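Local coordinates for hypothetical sugar ABC-transporter sugar binding protein (Arthrobacter globiformis, PDB 7BVT), which probably serves as the substrate-binding component of an ABC transporter, capturing cyclic alpha-maltosyl-1,6-maltose for uptake into the cell, at residues Gln132-Tyr144 against Glu327-Asp339. Numbering follows the deposited sequence.
With GLC (alpha-D-glucopyranose), chain B.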
loop_
_atom_site.group_PDB
_atom_site.type_symbol
_atom_site.label_atom_id
_atom_site.label_comp_id
_atom_site.label_asym_id
_atom_site.label_seq_id
_atom_site.Cartn_x
_atom_site.Cartn_y
_atom_site.Cartn_z
ATOM N N GLN A 132 -7.235 -15.049 -11.818
ATOM C CA GLN A 132 -7.448 -13.810 -11.050
ATOM C C GLN A 132 -7.932 -14.273 -9.677
ATOM O O GLN A 132 -9.150 -14.396 -9.491
ATOM C CB GLN A 132 -8.447 -12.947 -11.773
ATOM C CG GLN A 132 -8.545 -11.573 -11.166
ATOM C CD GLN A 132 -7.313 -10.755 -11.448
ATOM O OE1 GLN A 132 -6.996 -10.469 -12.603
ATOM N NE2 GLN A 132 -6.584 -10.383 -10.406
ATOM N N VAL A 133 -6.994 -14.533 -8.774
ATOM C CA VAL A 133 -7.351 -15.173 -7.473
ATOM C C VAL A 133 -7.707 -14.111 -6.420
ATOM O O VAL A 133 -8.311 -14.462 -5.409
ATOM C CB VAL A 133 -6.251 -16.087 -6.939
ATOM C CG1 VAL A 133 -6.078 -17.284 -7.872
ATOM C CG2 VAL A 133 -4.940 -15.341 -6.641
ATOM N N SER A 134 -7.344 -12.847 -6.625
ATOM C CA SER A 134 -7.754 -11.727 -5.768
ATOM C C SER A 134 -8.179 -10.525 -6.626
ATOM O O SER A 134 -7.753 -10.351 -7.785
ATOM C CB SER A 134 -6.689 -11.341 -4.752
ATOM O OG SER A 134 -5.538 -10.802 -5.386
ATOM N N VAL A 135 -8.990 -9.689 -6.023
ATOM C CA VAL A 135 -9.322 -8.369 -6.594
ATOM C C VAL A 135 -9.225 -7.394 -5.442
ATOM O O VAL A 135 -9.698 -7.669 -4.344
ATOM C CB VAL A 135 -10.683 -8.380 -7.320
ATOM C CG1 VAL A 135 -11.825 -8.704 -6.367
ATOM C CG2 VAL A 135 -10.957 -7.103 -8.066
ATOM N N PRO A 136 -8.690 -6.199 -5.645
ATOM C CA PRO A 136 -8.714 -5.206 -4.573
ATOM C C PRO A 136 -10.136 -4.709 -4.318
ATOM O O PRO A 136 -10.903 -4.510 -5.217
ATOM C CB PRO A 136 -7.842 -4.089 -5.140
ATOM C CG PRO A 136 -8.015 -4.186 -6.621
ATOM C CD PRO A 136 -8.051 -5.675 -6.853
ATOM N N VAL A 137 -10.447 -4.488 -3.043
ATOM C CA VAL A 137 -11.714 -3.866 -2.602
ATOM C C VAL A 137 -11.444 -2.602 -1.815
ATOM O O VAL A 137 -12.412 -1.894 -1.520
ATOM C CB VAL A 137 -12.561 -4.860 -1.800
ATOM C CG1 VAL A 137 -13.055 -5.934 -2.751
ATOM C CG2 VAL A 137 -11.844 -5.453 -0.612
ATOM N N SER A 138 -10.184 -2.274 -1.546
ATOM C CA SER A 138 -9.795 -0.924 -1.074
ATOM C C SER A 138 -8.365 -0.668 -1.537
ATOM O O SER A 138 -7.688 -1.649 -1.937
ATOM C CB SER A 138 -9.858 -0.822 0.400
ATOM O OG SER A 138 -8.832 -1.570 1.002
ATOM N N ALA A 139 -7.947 0.565 -1.566
ATOM C CA ALA A 139 -6.545 0.875 -1.911
ATOM C C ALA A 139 -6.070 2.045 -1.074
ATOM O O ALA A 139 -6.850 2.813 -0.526
ATOM C CB ALA A 139 -6.424 1.178 -3.376
ATOM N N ASN A 140 -4.759 2.130 -0.966
ATOM C CA ASN A 140 -4.045 3.258 -0.361
ATOM C C ASN A 140 -2.676 3.321 -1.034
ATOM O O ASN A 140 -2.291 2.390 -1.801
ATOM C CB ASN A 140 -3.961 3.107 1.150
ATOM C CG ASN A 140 -3.250 1.855 1.611
ATOM O OD1 ASN A 140 -2.099 1.634 1.245
ATOM N ND2 ASN A 140 -3.851 1.119 2.523
ATOM N N ASN A 141 -1.977 4.420 -0.837
ATOM C CA ASN A 141 -0.622 4.572 -1.366
ATOM C C ASN A 141 0.149 5.584 -0.540
ATOM O O ASN A 141 -0.389 6.216 0.385
ATOM C CB ASN A 141 -0.607 4.812 -2.881
ATOM C CG ASN A 141 -1.142 6.162 -3.286
ATOM O OD1 ASN A 141 -0.760 7.212 -2.737
ATOM N ND2 ASN A 141 -1.976 6.154 -4.301
ATOM N N LEU A 142 1.451 5.575 -0.766
ATOM C CA LEU A 142 2.361 6.442 0.002
ATOM C C LEU A 142 2.458 7.782 -0.700
ATOM O O LEU A 142 2.637 7.839 -1.906
ATOM C CB LEU A 142 3.735 5.796 0.129
ATOM C CG LEU A 142 3.802 4.641 1.103
ATOM C CD1 LEU A 142 5.153 3.917 0.961
ATOM C CD2 LEU A 142 3.660 5.110 2.503
ATOM N N GLY A 143 2.454 8.817 0.117
ATOM C CA GLY A 143 2.550 10.191 -0.349
ATOM C C GLY A 143 3.513 10.963 0.506
ATOM O O GLY A 143 4.048 10.443 1.491
ATOM N N TYR A 144 3.695 12.203 0.137
ATOM C CA TYR A 144 4.567 13.123 0.905
ATOM C C TYR A 144 3.683 14.005 1.765
ATOM O O TYR A 144 2.802 14.654 1.240
ATOM C CB TYR A 144 5.410 13.939 -0.080
ATOM C CG TYR A 144 6.314 14.959 0.559
ATOM C CD1 TYR A 144 7.537 14.576 1.063
ATOM C CD2 TYR A 144 5.949 16.287 0.672
ATOM C CE1 TYR A 144 8.407 15.485 1.673
ATOM C CE2 TYR A 144 6.788 17.197 1.292
ATOM C CZ TYR A 144 7.991 16.793 1.822
ATOM O OH TYR A 144 8.827 17.722 2.366
ATOM N N GLU A 327 -19.119 5.426 -3.099
ATOM C CA GLU A 327 -19.651 5.674 -1.721
ATOM C C GLU A 327 -18.737 5.064 -0.669
ATOM O O GLU A 327 -18.412 5.734 0.320
ATOM C CB GLU A 327 -21.073 5.145 -1.510
ATOM C CG GLU A 327 -21.996 6.190 -0.843
ATOM C CD GLU A 327 -22.581 5.936 0.551
ATOM O OE1 GLU A 327 -22.522 4.783 1.061
ATOM O OE2 GLU A 327 -23.127 6.908 1.137
ATOM N N TRP A 328 -18.247 3.837 -0.892
ATOM C CA TRP A 328 -17.304 3.168 0.034
ATOM C C TRP A 328 -16.017 3.999 0.248
ATOM O O TRP A 328 -15.560 4.125 1.416
ATOM C CB TRP A 328 -16.962 1.800 -0.578
ATOM C CG TRP A 328 -15.832 1.036 0.021
ATOM C CD1 TRP A 328 -14.679 0.760 -0.644
ATOM C CD2 TRP A 328 -15.744 0.365 1.281
ATOM N NE1 TRP A 328 -13.868 -0.010 0.122
ATOM C CE2 TRP A 328 -14.505 -0.304 1.300
ATOM C CE3 TRP A 328 -16.590 0.213 2.393
ATOM C CZ2 TRP A 328 -14.086 -1.087 2.365
ATOM C CZ3 TRP A 328 -16.162 -0.535 3.463
ATOM C CH2 TRP A 328 -14.920 -1.185 3.453
ATOM N N SER A 329 -15.401 4.475 -0.821
ATOM C CA SER A 329 -14.155 5.268 -0.761
ATOM C C SER A 329 -14.453 6.567 0.006
ATOM O O SER A 329 -13.730 6.891 0.960
ATOM C CB SER A 329 -13.640 5.543 -2.155
ATOM O OG SER A 329 -13.384 4.306 -2.838
ATOM N N LYS A 330 -15.541 7.233 -0.363
ATOM C CA LYS A 330 -15.876 8.528 0.288
ATOM C C LYS A 330 -15.962 8.345 1.804
ATOM O O LYS A 330 -15.418 9.170 2.544
ATOM C CB LYS A 330 -17.218 9.078 -0.171
ATOM C CG LYS A 330 -17.253 9.737 -1.539
ATOM C CD LYS A 330 -18.699 10.119 -1.798
ATOM C CE LYS A 330 -18.968 10.920 -3.035
ATOM N NZ LYS A 330 -20.431 11.120 -3.166
ATOM N N GLU A 331 -16.655 7.319 2.244
ATOM C CA GLU A 331 -16.986 7.138 3.667
ATOM C C GLU A 331 -15.825 6.525 4.431
ATOM O O GLU A 331 -15.779 6.741 5.658
ATOM C CB GLU A 331 -18.337 6.452 3.782
ATOM C CG GLU A 331 -18.378 4.962 3.695
ATOM C CD GLU A 331 -19.831 4.495 3.492
ATOM O OE1 GLU A 331 -20.740 5.368 3.480
ATOM O OE2 GLU A 331 -20.075 3.272 3.288
ATOM N N THR A 332 -14.884 5.817 3.792
ATOM C CA THR A 332 -13.774 5.195 4.553
ATOM C C THR A 332 -12.469 6.032 4.445
ATOM O O THR A 332 -11.565 5.768 5.204
ATOM C CB THR A 332 -13.492 3.776 4.040
ATOM O OG1 THR A 332 -13.115 3.970 2.672
ATOM C CG2 THR A 332 -14.678 2.841 4.201
ATOM N N GLY A 333 -12.381 6.932 3.481
ATOM C CA GLY A 333 -11.124 7.644 3.155
ATOM C C GLY A 333 -10.117 6.761 2.424
ATOM O O GLY A 333 -8.937 7.148 2.286
ATOM N N MET A 334 -10.555 5.593 1.994
ATOM C CA MET A 334 -9.691 4.694 1.190
ATOM C C MET A 334 -9.789 5.112 -0.261
ATOM O O MET A 334 -10.744 5.742 -0.687
ATOM C CB MET A 334 -10.013 3.209 1.415
ATOM C CG MET A 334 -9.815 2.882 2.862
ATOM S SD MET A 334 -9.728 1.171 3.364
ATOM C CE MET A 334 -11.468 0.867 3.191
ATOM N N LEU A 335 -8.727 4.856 -1.025
ATOM C CA LEU A 335 -8.713 5.278 -2.429
ATOM C C LEU A 335 -9.504 4.277 -3.264
ATOM O O LEU A 335 -9.488 3.083 -2.968
ATOM C CB LEU A 335 -7.264 5.348 -2.926
ATOM C CG LEU A 335 -6.338 6.202 -2.085
ATOM C CD1 LEU A 335 -4.943 6.201 -2.646
ATOM C CD2 LEU A 335 -6.839 7.639 -2.005
ATOM N N PRO A 336 -10.177 4.734 -4.336
ATOM C CA PRO A 336 -11.003 3.843 -5.118
ATOM C C PRO A 336 -10.112 2.872 -5.885
ATOM O O PRO A 336 -9.043 3.247 -6.365
ATOM C CB PRO A 336 -11.781 4.700 -6.099
ATOM C CG PRO A 336 -11.310 6.097 -5.884
ATOM C CD PRO A 336 -10.324 6.138 -4.753
ATOM N N VAL A 337 -10.592 1.667 -6.065
ATOM C CA VAL A 337 -9.808 0.644 -6.810
ATOM C C VAL A 337 -10.048 0.734 -8.329
ATOM O O VAL A 337 -9.309 0.069 -9.078
ATOM C CB VAL A 337 -10.110 -0.772 -6.280
ATOM C CG1 VAL A 337 -9.777 -0.864 -4.808
ATOM C CG2 VAL A 337 -11.531 -1.222 -6.533
ATOM N N LEU A 338 -11.081 1.449 -8.769
ATOM C CA LEU A 338 -11.442 1.605 -10.176
ATOM C C LEU A 338 -10.739 2.840 -10.742
ATOM O O LEU A 338 -10.831 3.911 -10.139
ATOM C CB LEU A 338 -12.953 1.745 -10.293
ATOM C CG LEU A 338 -13.774 0.560 -9.827
ATOM C CD1 LEU A 338 -15.265 0.835 -9.991
ATOM C CD2 LEU A 338 -13.444 -0.697 -10.625
ATOM N N ASP A 339 -10.122 2.704 -11.916
ATOM C CA ASP A 339 -9.521 3.854 -12.608
ATOM C C ASP A 339 -10.637 4.876 -12.875
ATOM O O ASP A 339 -10.408 6.098 -12.711
ATOM C CB ASP A 339 -8.828 3.436 -13.909
ATOM C CG ASP A 339 -7.507 2.666 -13.864
ATOM O OD1 ASP A 339 -7.031 2.400 -12.811
ATOM O OD2 ASP A 339 -7.025 2.263 -14.960
HETATM C C1 GLC B . -0.548 -0.377 4.955
HETATM C C2 GLC B . -0.899 -1.110 3.698
HETATM C C3 GLC B . -0.197 -2.444 3.652
HETATM C C4 GLC B . 1.309 -2.197 3.837
HETATM C C5 GLC B . 1.552 -1.531 5.185
HETATM C C6 GLC B . 3.050 -1.238 5.384
HETATM O O2 GLC B . -2.311 -1.146 3.599
HETATM O O3 GLC B . -0.508 -3.095 2.408
HETATM O O4 GLC B . 2.044 -3.405 3.833
HETATM O O5 GLC B . 0.887 -0.292 5.183
HETATM O O6 GLC B . 3.283 -1.091 6.782
#
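L335 lies against the backbone of A139 and N140 and the side-chain amide of N141, and its side chain traces the contact. CB rests 3.5 Å from A139 O, the acceptor of the firm backbone bond from L335 N (2.8 Å). CG stays near that same oxygen and approaches N140 CA. With CG anti to the carbonyl carbon (chi1 -54°) and the chain then extended, CD1 reaches along the strand to N141, meeting ND2 at 3.4 Å with the two side chains roughly perpendicular; ND2 itself donates to Y361 O. On one flank of S138, M334 bends at its thioether, bringing SD and CE against S138 CB, SD at 3.6 Å, while S138 OG bonds to E297. On the other, V337 presses CG1 into the S138 backbone and 3.8 Å from P136 CB. W328 adds a weak, bent bond from NE1 to V137 O (2.9 Å, 128°).

N140 serves the sugar pocket: ND2 donates an almost straight bond (2.9 Å, 174°) to O2 of a bound glucose unit, which D90 and R371 also hold. An alanine here would probably leave that hydroxyl without its amide donor and weaken the grip on this sugar ring.

The joined pieces are the connection between strands 131-136 and 140-147, passing beside the cleft of this solute-binding protein, and the last turns of helix 322-332 with the loop that follows it. Strand 292-301 pairs with both strands, helix 195-207 brings W199 against N140, and helix 38-53 packs on W328.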